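Local coordinates for protein glutaconate CoA-transferase subunit A (Acidaminococcus fermentans, PDB 1POI) that transfers the coenzyme A moiety from acetyl-CoA to (R)-2-hydroxyglutarate and related acids such as glutaconate, a step in the fermentation of glutamate, at residues 1-5 with 183-187; 6-11 with 37-43; 51-57 with 69-75. All blocks are in the same frame, centred on the assembly; numbering follows the deposited sequence.

In the fold
Starting at the N terminus, residues 1-5 meet the turn 183-187 in contact 1, which closes a loop of 177 residues between its segments and lays the chain start between the turn, which packs on helix 217-221, and strand 236-239, to which its backbone bonds. The chain then enters helix 6-13, which packs on the end of helix 32-40 in contact 2, a short closure around strand 19-22. Contact 3 follows in series, joining 51-57 to 69-75 at and just past the ends of strands 46-49 and 66-71. Both smaller loops therefore lie within the span of contact 1. Contacts 1 and 2 touch through M4 and A9, while contacts 2 and 3 come within about 7 Å at their nearest atoms.

Contact 1 (1-5 with 183-187); sequences SKVMT and SPDGT
S1 and K2 lie against P184 with no regular secondary structure on either side. The partner segment makes a type I beta turn from S183 to G186, closed by G186 N donating to S183 O, with G186, its last residue, at positive phi. One backbone bond ties the N-terminal segment to this turn: K2 N gives its hydrogen to P184 O at 2.8 Å, with an N-H...O angle of 164° and the donor nearly in line with the carbonyl bond. The backbones of K2 and M4 also bond to V237 of strand 236-239.

Around that bond the side chains pack closely. The CB of S1 sits 3.4 Å from P184 CB and 3.3 Å from P184 O. V3 and P184 lie side by side and point the same way, V3 CG2 being 3.9 Å from P184 CB; the valine holds this methyl beside its backbone N, with CG1 anti to it (chi1 -177°). I214 of strand 213-214 touches both residues. The lysine chain, extended beyond CG, runs alongside the turn, so that K2 CE comes to 3.4 Å from D185 O. K2 NZ makes only a weak hydrogen bond to D185 O, and its stronger partner is V234 O. The carboxylate of D185 turns back into its own loop as an Asx turn: OD1 accepts from T187 N at 2.9 Å, nearly along the C-O bond, while OD2 forms a salt bridge with R221.

Chemically, the join rests on main-chain carbonyls and the proline surface. The ammonium of K2 is held by carbonyl oxygens, and its attraction to D185, with NZ and OD1 6.3 Å apart, is probably modest because the aspartate already pairs with R221.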
ATOM      1  N   SER A   1      15.344  20.380 -14.921  1.00 34.66           N
ATOM      2  CA  SER A   1      14.675  20.100 -13.625  1.00 29.18           C
ATOM      3  C   SER A   1      15.198  21.096 -12.609  1.00 28.04           C
ATOM      4  O   SER A   1      15.944  22.022 -12.959  1.00 27.75           O
ATOM      5  CB  SER A   1      15.022  18.687 -13.181  1.00 29.98           C
ATOM      6  OG  SER A   1      16.401  18.434 -13.383  1.00 30.34           O
ATOM      7  N   LYS A   2      14.798  20.911 -11.363  1.00 22.98           N
ATOM      8  CA  LYS A   2      15.227  21.787 -10.293  1.00 22.77           C
ATOM      9  C   LYS A   2      16.259  21.089  -9.421  1.00 22.92           C
ATOM     10  O   LYS A   2      16.525  21.512  -8.288  1.00 20.10           O
ATOM     11  CB  LYS A   2      14.012  22.189  -9.482  1.00 20.43           C
ATOM     12  CG  LYS A   2      12.887  22.635 -10.392  1.00 21.09           C
ATOM     13  CD  LYS A   2      11.784  23.305  -9.619  1.00 19.72           C
ATOM     14  CE  LYS A   2      10.677  23.715 -10.553  1.00 16.74           C
ATOM     15  NZ  LYS A   2       9.553  24.259  -9.772  1.00 22.60           N
ATOM     16  N   VAL A   3      16.851  20.029  -9.972  1.00 22.64           N
ATOM     17  CA  VAL A   3      17.829  19.234  -9.254  1.00 22.32           C
ATOM     18  C   VAL A   3      19.176  19.906  -9.309  1.00 24.25           C
ATOM     19  O   VAL A   3      19.738  20.086 -10.393  1.00 24.91           O
ATOM     20  CB  VAL A   3      17.952  17.825  -9.838  1.00 19.49           C
ATOM     21  CG1 VAL A   3      18.925  17.011  -8.997  1.00 21.92           C
ATOM     22  CG2 VAL A   3      16.598  17.151  -9.865  1.00 18.32           C
ATOM     23  N   MET A   4      19.694  20.261  -8.136  1.00 24.59           N
ATOM     24  CA  MET A   4      20.977  20.926  -8.045  1.00 22.05           C
ATOM     25  C   MET A   4      21.670  20.602  -6.725  1.00 23.60           C
ATOM     26  O   MET A   4      21.010  20.297  -5.732  1.00 24.99           O
ATOM     27  CB  MET A   4      20.772  22.426  -8.223  1.00 21.61           C
ATOM     28  CG  MET A   4      20.210  23.157  -7.037  1.00 20.07           C
ATOM     29  SD  MET A   4      19.737  24.843  -7.502  1.00 22.94           S
ATOM     30  CE  MET A   4      21.018  25.271  -8.720  1.00 25.83           C
ATOM     31  N   THR A   5      22.999  20.652  -6.719  1.00 21.21           N
ATOM     32  CA  THR A   5      23.767  20.340  -5.519  1.00 20.18           C
ATOM     33  C   THR A   5      23.428  21.267  -4.366  1.00 16.86           C
ATOM     34  O   THR A   5      23.001  22.388  -4.581  1.00 14.49           O
ATOM     35  CB  THR A   5      25.284  20.386  -5.776  1.00 22.83           C
ATOM     36  OG1 THR A   5      25.798  21.705  -5.516  1.00 28.92           O
ATOM     37  CG2 THR A   5      25.589  19.984  -7.217  1.00 22.66           C
ATOM     38  N   SER A 183      10.364  15.178  -6.675  1.00 10.29           N
ATOM     39  CA  SER A 183      10.587  14.914  -8.094  1.00 13.52           C
ATOM     40  C   SER A 183      11.522  15.974  -8.696  1.00 17.01           C
ATOM     41  O   SER A 183      11.833  16.997  -8.046  1.00 21.53           O
ATOM     42  CB  SER A 183       9.247  14.933  -8.837  1.00 15.05           C
ATOM     43  OG  SER A 183       8.389  15.946  -8.314  1.00 14.72           O
ATOM     44  N   PRO A 184      12.013  15.746  -9.926  1.00 14.06           N
ATOM     45  CA  PRO A 184      12.890  16.770 -10.485  1.00 15.46           C
ATOM     46  C   PRO A 184      12.133  18.090 -10.732  1.00 15.39           C
ATOM     47  O   PRO A 184      12.745  19.137 -10.859  1.00 18.85           O
ATOM     48  CB  PRO A 184      13.352  16.132 -11.787  1.00 13.43           C
ATOM     49  CG  PRO A 184      13.393  14.698 -11.433  1.00 15.40           C
ATOM     50  CD  PRO A 184      12.085  14.523 -10.732  1.00 14.11           C
ATOM     51  N   ASP A 185      10.811  18.049 -10.815  1.00 14.85           N
ATOM     52  CA  ASP A 185      10.068  19.275 -11.040  1.00 12.47           C
ATOM     53  C   ASP A 185       9.657  19.963  -9.768  1.00 10.45           C
ATOM     54  O   ASP A 185       8.881  20.916  -9.808  1.00 10.25           O
ATOM     55  CB  ASP A 185       8.849  19.057 -11.943  1.00 16.97           C
ATOM     56  CG  ASP A 185       7.722  18.259 -11.279  1.00 19.08           C
ATOM     57  OD1 ASP A 185       7.579  18.234 -10.036  1.00 16.02           O
ATOM     58  OD2 ASP A 185       6.953  17.652 -12.047  1.00 21.39           O
ATOM     59  N   GLY A 186      10.102  19.438  -8.633  1.00  9.16           N
ATOM     60  CA  GLY A 186       9.762  20.076  -7.372  1.00  7.68           C
ATOM     61  C   GLY A 186       8.589  19.523  -6.591  1.00  9.02           C
ATOM     62  O   GLY A 186       8.312  20.030  -5.496  1.00 10.38           O
ATOM     63  N   THR A 187       7.869  18.531  -7.126  1.00  7.59           N
ATOM     64  CA  THR A 187       6.765  17.955  -6.363  1.00  9.15           C
ATOM     65  C   THR A 187       7.381  17.272  -5.123  1.00 11.66           C
ATOM     66  O   THR A 187       8.302  16.436  -5.235  1.00  7.50           O
ATOM     67  CB  THR A 187       5.951  16.941  -7.173  1.00  9.67           C
ATOM     68  OG1 THR A 187       5.809  17.397  -8.525  1.00 11.35           O
ATOM     69  CG2 THR A 187       4.575  16.802  -6.575  1.00  3.89           C
TER

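Contact 2 (6-11 with 37-43); sequences LKDAIA and EILRQGI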
ATOM      1  N   LEU A   6      23.663  20.817  -3.142  1.00 16.39           N
ATOM      2  CA  LEU A   6      23.341  21.630  -1.981  1.00 17.82           C
ATOM      3  C   LEU A   6      24.218  22.870  -1.896  1.00 22.20           C
ATOM      4  O   LEU A   6      23.879  23.808  -1.175  1.00 26.16           O
ATOM      5  CB  LEU A   6      23.411  20.807  -0.682  1.00 12.45           C
ATOM      6  CG  LEU A   6      23.067  21.576   0.597  1.00 11.48           C
ATOM      7  CD1 LEU A   6      21.693  22.161   0.475  1.00 14.86           C
ATOM      8  CD2 LEU A   6      23.153  20.714   1.831  1.00 12.81           C
ATOM      9  N   LYS A   7      25.345  22.888  -2.613  1.00 25.36           N
ATOM     10  CA  LYS A   7      26.225  24.063  -2.579  1.00 26.95           C
ATOM     11  C   LYS A   7      25.670  25.112  -3.520  1.00 23.69           C
ATOM     12  O   LYS A   7      25.426  26.256  -3.129  1.00 21.28           O
ATOM     13  CB  LYS A   7      27.667  23.729  -2.979  1.00 33.95           C
ATOM     14  CG  LYS A   7      28.564  24.981  -3.048  1.00 37.17           C
ATOM     15  CD  LYS A   7      30.035  24.662  -3.250  1.00 40.76           C
ATOM     16  CE  LYS A   7      30.685  24.088  -1.983  1.00 44.21           C
ATOM     17  NZ  LYS A   7      30.673  25.001  -0.789  1.00 43.04           N
ATOM     18  N   ASP A   8      25.447  24.693  -4.755  1.00 21.31           N
ATOM     19  CA  ASP A   8      24.892  25.557  -5.772  1.00 22.83           C
ATOM     20  C   ASP A   8      23.556  26.170  -5.330  1.00 25.20           C
ATOM     21  O   ASP A   8      23.407  27.402  -5.284  1.00 29.49           O
ATOM     22  CB  ASP A   8      24.725  24.775  -7.069  1.00 20.37           C
ATOM     23  CG  ASP A   8      26.062  24.336  -7.666  1.00 25.59           C
ATOM     24  OD1 ASP A   8      27.114  24.979  -7.389  1.00 27.11           O
ATOM     25  OD2 ASP A   8      26.064  23.349  -8.435  1.00 30.78           O
ATOM     26  N   ALA A   9      22.627  25.318  -4.910  1.00 24.19           N
ATOM     27  CA  ALA A   9      21.309  25.761  -4.477  1.00 20.91           C
ATOM     28  C   ALA A   9      21.370  26.799  -3.377  1.00 18.27           C
ATOM     29  O   ALA A   9      20.801  27.869  -3.491  1.00 20.12           O
ATOM     30  CB  ALA A   9      20.478  24.573  -4.039  1.00 21.20           C
ATOM     31  N   ILE A  10      22.059  26.486  -2.300  1.00 18.87           N
ATOM     32  CA  ILE A  10      22.180  27.426  -1.191  1.00 19.66           C
ATOM     33  C   ILE A  10      22.760  28.794  -1.597  1.00 23.14           C
ATOM     34  O   ILE A  10      22.330  29.840  -1.094  1.00 24.75           O
ATOM     35  CB  ILE A  10      23.041  26.800  -0.087  1.00 13.70           C
ATOM     36  CG1 ILE A  10      22.226  25.704   0.614  1.00 14.87           C
ATOM     37  CG2 ILE A  10      23.605  27.874   0.839  1.00  6.56           C
ATOM     38  CD1 ILE A  10      21.052  26.213   1.512  1.00 17.02           C
ATOM     39  N   ALA A  11      23.753  28.763  -2.484  1.00 25.08           N
ATOM     40  CA  ALA A  11      24.424  29.969  -2.960  1.00 25.62           C
ATOM     41  C   ALA A  11      23.493  30.848  -3.782  1.00 26.56           C
ATOM     42  O   ALA A  11      23.504  32.074  -3.660  1.00 27.46           O
ATOM     43  CB  ALA A  11      25.617  29.590  -3.789  1.00 24.37           C
ATOM     44  N   GLU A  37      25.467  24.069   5.272  1.00 11.54           N
ATOM     45  CA  GLU A  37      25.981  24.832   4.136  1.00 13.37           C
ATOM     46  C   GLU A  37      25.789  26.353   4.342  1.00 15.25           C
ATOM     47  O   GLU A  37      26.640  27.160   3.955  1.00 16.61           O
ATOM     48  CB  GLU A  37      25.327  24.363   2.847  1.00 10.09           C
ATOM     49  CG  GLU A  37      26.033  24.863   1.609  1.00 18.50           C
ATOM     50  CD  GLU A  37      27.286  24.068   1.239  1.00 25.73           C
ATOM     51  OE1 GLU A  37      27.539  22.990   1.835  1.00 24.83           O
ATOM     52  OE2 GLU A  37      28.005  24.508   0.308  1.00 26.87           O
ATOM     53  N   ILE A  38      24.686  26.744   4.960  1.00 11.24           N
ATOM     54  CA  ILE A  38      24.462  28.145   5.244  1.00 11.66           C
ATOM     55  C   ILE A  38      25.681  28.615   6.042  1.00 14.79           C
ATOM     56  O   ILE A  38      26.397  29.525   5.621  1.00 20.47           O
ATOM     57  CB  ILE A  38      23.150  28.338   6.037  1.00  9.95           C
ATOM     58  CG1 ILE A  38      21.953  28.279   5.081  1.00  7.98           C
ATOM     59  CG2 ILE A  38      23.169  29.620   6.817  1.00  9.91           C
ATOM     60  CD1 ILE A  38      20.574  28.264   5.781  1.00  8.65           C
ATOM     61  N   LEU A  39      25.982  27.938   7.141  1.00 18.23           N
ATOM     62  CA  LEU A  39      27.148  28.297   7.968  1.00 21.14           C
ATOM     63  C   LEU A  39      28.453  28.258   7.175  1.00 22.92           C
ATOM     64  O   LEU A  39      29.219  29.231   7.131  1.00 22.73           O
ATOM     65  CB  LEU A  39      27.289  27.340   9.149  1.00 18.05           C
ATOM     66  CG  LEU A  39      26.335  27.569  10.298  1.00 15.42           C
ATOM     67  CD1 LEU A  39      26.654  26.599  11.399  1.00 19.75           C
ATOM     68  CD2 LEU A  39      26.490  28.978  10.789  1.00 15.48           C
ATOM     69  N   ARG A  40      28.682  27.115   6.546  1.00 22.13           N
ATOM     70  CA  ARG A  40      29.871  26.875   5.751  1.00 22.64           C
ATOM     71  C   ARG A  40      30.061  27.947   4.683  1.00 21.99           C
ATOM     72  O   ARG A  40      31.174  28.161   4.213  1.00 25.18           O
ATOM     73  CB  ARG A  40      29.767  25.483   5.103  1.00 23.53           C
ATOM     74  CG  ARG A  40      31.066  24.863   4.614  1.00 24.55           C
ATOM     75  CD  ARG A  40      30.845  23.471   4.038  1.00 22.81           C
ATOM     76  NE  ARG A  40      30.427  22.550   5.088  1.00 29.61           N
ATOM     77  CZ  ARG A  40      29.443  21.662   4.967  1.00 29.62           C
ATOM     78  NH1 ARG A  40      28.769  21.559   3.833  1.00 32.29           N
ATOM     79  NH2 ARG A  40      29.104  20.904   5.999  1.00 29.34           N
ATOM     80  N   GLN A  41      28.993  28.638   4.302  1.00 20.52           N
ATOM     81  CA  GLN A  41      29.128  29.649   3.259  1.00 17.75           C
ATOM     82  C   GLN A  41      29.310  31.099   3.720  1.00 18.38           C
ATOM     83  O   GLN A  41      29.411  32.012   2.909  1.00 18.62           O
ATOM     84  CB  GLN A  41      28.002  29.510   2.236  1.00 13.58           C
ATOM     85  CG  GLN A  41      28.207  28.348   1.288  1.00  9.17           C
ATOM     86  CD  GLN A  41      27.309  28.431   0.098  1.00 14.12           C
ATOM     87  OE1 GLN A  41      27.055  29.515  -0.417  1.00 19.74           O
ATOM     88  NE2 GLN A  41      26.816  27.295  -0.361  1.00 14.98           N
ATOM     89  N   GLY A  42      29.410  31.300   5.024  1.00 17.92           N
ATOM     90  CA  GLY A  42      29.591  32.635   5.530  1.00 15.00           C
ATOM     91  C   GLY A  42      28.317  33.441   5.399  1.00 17.42           C
ATOM     92  O   GLY A  42      28.344  34.675   5.498  1.00 20.89           O
ATOM     93  N   ILE A  43      27.191  32.769   5.189  1.00 16.07           N
ATOM     94  CA  ILE A  43      25.923  33.480   5.074  1.00 14.10           C
ATOM     95  C   ILE A  43      25.635  34.062   6.438  1.00 14.77           C
ATOM     96  O   ILE A  43      25.865  33.390   7.435  1.00 17.58           O
ATOM     97  CB  ILE A  43      24.842  32.552   4.599  1.00 11.11           C
ATOM     98  CG1 ILE A  43      25.014  32.389   3.092  1.00  8.41           C
ATOM     99  CG2 ILE A  43      23.473  33.095   4.962  1.00 14.03           C
ATOM    100  CD1 ILE A  43      24.392  31.169   2.540  1.00  9.89           C
TER
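The amide of Q41 and the carboxylate of E37 are the flat groups here, both reaching across to the helix of K7 and I10. Q41 NE2 does the bonding: it donates to K7 O at 3.3 Å, which lies in the amide plane (12° out of it), and to E37 OE2 at 3.1 Å, which is tilted from that plane and accepts with its anti lone pair. On the syn side of that same oxygen sits K7 NZ, 2.9 Å from E37 OE2 and 20° out of the carboxylate plane, in a salt bridge. K7 bends at chi3 and chi4 to bring its ammonium round to this side, the two side chains crossing at about a right angle. E37 OE1 forms a salt bridge with R40 NH1 one turn on, so each carboxylate oxygen has a cation beside it, which would probably favour the charged form.

Beneath this polar layer, I10 CG2 touches Q41 NE2 at 3.5 Å and I43 CD1 at 3.8 Å, while I10 CD1 approaches I38 CG1 at 4.2 Å. The other end of the amide, Q41 OE1, lies 3.7 Å from A11 CB. K7 O keeps its helical bond from A11 N as well as the one from Q41.

G42 ends the second helix in a Schellman motif, after which I43 folds back onto I10. The arrangement is helix-on-helix packing beside the parallel sheet of a Rossmann-like alpha/beta domain, with helix 6-13 leading into strand 19-22 and helix 32-40 into strand 46-49.

Contact 3 (51-57 with 69-75); sequences GAAGGDW and YINCYTA
W57 and Y69 cross obliquely, with Y69 CE1 3.4 Å above one face of the indole and offset toward its rim. The tyrosine ring and the six-membered ring of W57 have centroids 5.4 Å apart and planes at 41°, so the pair is neither stacked nor edge-to-face. With CG anti to its backbone N (chi1 176°), Y69 extends from its strand toward the indole and carries its hydroxyl beyond it to A53. There Y69 OH lies 3.4 Å from A53 CB and shares a 2.8 Å hydrogen bond with T74 OG1, in the plane of the phenol ring. T74 turns its other branch to the same alanine, CG2 standing 3.8 Å from A53 CB. The small methyl is thus met by a phenol oxygen and a threonine methyl together.

Strands 52-53 and 73-74 run parallel here, joined by A53 N to Y73 O at 3.1 Å and by A75 N to A53 O at 3.0 Å. T74 CA adds a CA-H...O contact to A53 O. Helix 55-62 begins directly after; G54 is the N-cap residue, and its N donates to D56 OD1. D56 OD2 forms a salt bridge with K30.

This short, weakly bonded parallel pair of strands sits just past the ends of strands 46-49 and 66-71, neighbours in the main sheet. Beside it the N71 side chain and the C72 backbone hydrogen-bond to the chain of another protein in the assembly. Strand 46-49, helix 55-62 and strand 66-71 make a beta-alpha-beta crossover of the Rossmann-like CoA-transferase domain.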
ATOM      1  N   GLY A  51       9.902  29.264  15.397  1.00 24.77           N
ATOM      2  CA  GLY A  51       8.907  28.208  15.400  1.00 22.33           C
ATOM      3  C   GLY A  51       9.359  27.323  16.538  1.00 18.56           C
ATOM      4  O   GLY A  51       9.922  27.836  17.507  1.00 21.01           O
ATOM      5  N   ALA A  52       9.113  26.020  16.456  1.00 18.21           N
ATOM      6  CA  ALA A  52       9.582  25.097  17.495  1.00 14.73           C
ATOM      7  C   ALA A  52      11.011  24.788  17.062  1.00 15.20           C
ATOM      8  O   ALA A  52      11.273  23.815  16.343  1.00 12.19           O
ATOM      9  CB  ALA A  52       8.750  23.854  17.516  1.00 13.98           C
ATOM     10  N   ALA A  53      11.920  25.660  17.488  1.00 17.17           N
ATOM     11  CA  ALA A  53      13.326  25.593  17.123  1.00 18.17           C
ATOM     12  C   ALA A  53      14.216  24.656  17.927  1.00 17.76           C
ATOM     13  O   ALA A  53      14.060  24.496  19.139  1.00 16.72           O
ATOM     14  CB  ALA A  53      13.909  26.997  17.125  1.00 20.49           C
ATOM     15  N   GLY A  54      15.210  24.107  17.247  1.00 15.27           N
ATOM     16  CA  GLY A  54      16.126  23.204  17.906  1.00 19.92           C
ATOM     17  C   GLY A  54      17.587  23.566  17.738  1.00 19.60           C
ATOM     18  O   GLY A  54      17.963  24.730  17.760  1.00 20.60           O
ATOM     19  N   GLY A  55      18.410  22.562  17.488  1.00 20.61           N
ATOM     20  CA  GLY A  55      19.832  22.815  17.349  1.00 22.53           C
ATOM     21  C   GLY A  55      20.151  23.638  16.134  1.00 22.11           C
ATOM     22  O   GLY A  55      21.200  24.272  16.065  1.00 24.37           O
ATOM     23  N   ASP A  56      19.242  23.609  15.165  1.00 24.70           N
ATOM     24  CA  ASP A  56      19.391  24.353  13.918  1.00 22.66           C
ATOM     25  C   ASP A  56      19.564  25.872  14.182  1.00 21.96           C
ATOM     26  O   ASP A  56      20.623  26.433  13.908  1.00 23.11           O
ATOM     27  CB  ASP A  56      18.246  24.006  12.923  1.00 20.77           C
ATOM     28  CG  ASP A  56      16.802  24.192  13.515  1.00 24.82           C
ATOM     29  OD1 ASP A  56      16.571  24.145  14.748  1.00 20.48           O
ATOM     30  OD2 ASP A  56      15.863  24.386  12.707  1.00 25.58           O
ATOM     31  N   TRP A  57      18.591  26.518  14.813  1.00 19.48           N
ATOM     32  CA  TRP A  57      18.735  27.932  15.085  1.00 18.94           C
ATOM     33  C   TRP A  57      19.818  28.190  16.113  1.00 21.37           C
ATOM     34  O   TRP A  57      20.361  29.292  16.181  1.00 24.42           O
ATOM     35  CB  TRP A  57      17.414  28.559  15.518  1.00 20.91           C
ATOM     36  CG  TRP A  57      16.536  28.844  14.342  1.00 23.85           C
ATOM     37  CD1 TRP A  57      15.551  28.039  13.837  1.00 22.85           C
ATOM     38  CD2 TRP A  57      16.629  29.969  13.453  1.00 24.91           C
ATOM     39  NE1 TRP A  57      15.039  28.583  12.685  1.00 26.14           N
ATOM     40  CE2 TRP A  57      15.678  29.769  12.424  1.00 26.42           C
ATOM     41  CE3 TRP A  57      17.430  31.124  13.427  1.00 22.13           C
ATOM     42  CZ2 TRP A  57      15.503  30.684  11.368  1.00 23.85           C
ATOM     43  CZ3 TRP A  57      17.257  32.027  12.384  1.00 23.09           C
ATOM     44  CH2 TRP A  57      16.296  31.802  11.367  1.00 21.13           C
ATOM     45  N   TYR A  69      15.929  37.630  15.750  1.00 17.66           N
ATOM     46  CA  TYR A  69      15.342  36.303  15.854  1.00 17.18           C
ATOM     47  C   TYR A  69      13.972  36.427  16.509  1.00 18.00           C
ATOM     48  O   TYR A  69      13.851  37.045  17.581  1.00 17.21           O
ATOM     49  CB  TYR A  69      16.285  35.452  16.706  1.00 18.92           C
ATOM     50  CG  TYR A  69      15.831  34.056  17.023  1.00 21.42           C
ATOM     51  CD1 TYR A  69      15.635  33.102  16.012  1.00 20.42           C
ATOM     52  CD2 TYR A  69      15.626  33.673  18.350  1.00 21.52           C
ATOM     53  CE1 TYR A  69      15.248  31.796  16.328  1.00 20.40           C
ATOM     54  CE2 TYR A  69      15.246  32.387  18.673  1.00 21.60           C
ATOM     55  CZ  TYR A  69      15.058  31.450  17.669  1.00 20.70           C
ATOM     56  OH  TYR A  69      14.697  30.175  18.029  1.00 20.97           O
ATOM     57  N   ILE A  70      12.939  35.911  15.830  1.00 15.43           N
ATOM     58  CA  ILE A  70      11.560  35.977  16.332  1.00 15.91           C
ATOM     59  C   ILE A  70      11.346  34.639  17.044  1.00 16.82           C
ATOM     60  O   ILE A  70      11.304  33.577  16.420  1.00 18.00           O
ATOM     61  CB  ILE A  70      10.502  36.229  15.169  1.00 15.34           C
ATOM     62  CG1 ILE A  70      10.980  37.326  14.191  1.00  9.17           C
ATOM     63  CG2 ILE A  70       9.155  36.664  15.757  1.00 12.13           C
ATOM     64  CD1 ILE A  70      11.349  38.653  14.831  1.00  2.00           C
ATOM     65  N   ASN A  71      11.113  34.712  18.340  1.00 15.39           N
ATOM     66  CA  ASN A  71      11.049  33.519  19.156  1.00 18.01           C
ATOM     67  C   ASN A  71       9.793  33.120  19.925  1.00 19.83           C
ATOM     68  O   ASN A  71       9.082  33.966  20.516  1.00 15.07           O
ATOM     69  CB  ASN A  71      12.211  33.608  20.152  1.00 19.41           C
ATOM     70  CG  ASN A  71      12.438  32.331  20.893  1.00 19.76           C
ATOM     71  OD1 ASN A  71      12.981  31.373  20.330  1.00 17.61           O
ATOM     72  ND2 ASN A  71      12.011  32.290  22.154  1.00 14.69           N
ATOM     73  N   CYS A  72       9.595  31.798  19.988  1.00 20.56           N
ATOM     74  CA  CYS A  72       8.481  31.193  20.731  1.00 18.97           C
ATOM     75  C   CYS A  72       8.989  30.065  21.637  1.00 17.30           C
ATOM     76  O   CYS A  72       8.546  29.957  22.780  1.00 18.08           O
ATOM     77  CB  CYS A  72       7.364  30.693  19.810  1.00 13.05           C
ATOM     78  SG  CYS A  72       7.781  29.359  18.664  1.00 14.40           S
ATOM     79  N   TYR A  73       9.994  29.320  21.164  1.00 16.33           N
ATOM     80  CA  TYR A  73      10.575  28.199  21.896  1.00 14.62           C
ATOM     81  C   TYR A  73      11.860  27.714  21.211  1.00 18.07           C
ATOM     82  O   TYR A  73      11.871  27.503  19.983  1.00 18.64           O
ATOM     83  CB  TYR A  73       9.535  27.058  21.945  1.00 15.25           C
ATOM     84  CG  TYR A  73      10.024  25.739  22.496  1.00 11.39           C
ATOM     85  CD1 TYR A  73      10.633  24.795  21.663  1.00 10.64           C
ATOM     86  CD2 TYR A  73       9.923  25.455  23.855  1.00 12.25           C
ATOM     87  CE1 TYR A  73      11.143  23.600  22.164  1.00 12.43           C
ATOM     88  CE2 TYR A  73      10.424  24.266  24.375  1.00 14.02           C
ATOM     89  CZ  TYR A  73      11.037  23.343  23.523  1.00 17.73           C
ATOM     90  OH  TYR A  73      11.568  22.184  24.054  1.00 23.26           O
ATOM     91  N   THR A  74      12.931  27.530  21.993  1.00 19.63           N
ATOM     92  CA  THR A  74      14.208  27.039  21.444  1.00 21.54           C
ATOM     93  C   THR A  74      14.896  26.017  22.357  1.00 20.94           C
ATOM     94  O   THR A  74      15.539  26.387  23.335  1.00 17.39           O
ATOM     95  CB  THR A  74      15.212  28.184  21.171  1.00 22.19           C
ATOM     96  OG1 THR A  74      14.501  29.334  20.705  1.00 28.59           O
ATOM     97  CG2 THR A  74      16.206  27.773  20.097  1.00 17.50           C
ATOM     98  N   ALA A  75      14.832  24.741  21.981  1.00 21.60           N
ATOM     99  CA  ALA A  75      15.423  23.664  22.774  1.00 20.45           C
ATOM    100  C   ALA A  75      15.522  22.401  21.969  1.00 19.73           C
ATOM    101  O   ALA A  75      14.635  22.091  21.198  1.00 21.63           O
ATOM    102  CB  ALA A  75      14.575  23.376  23.989  1.00 16.90           C
TER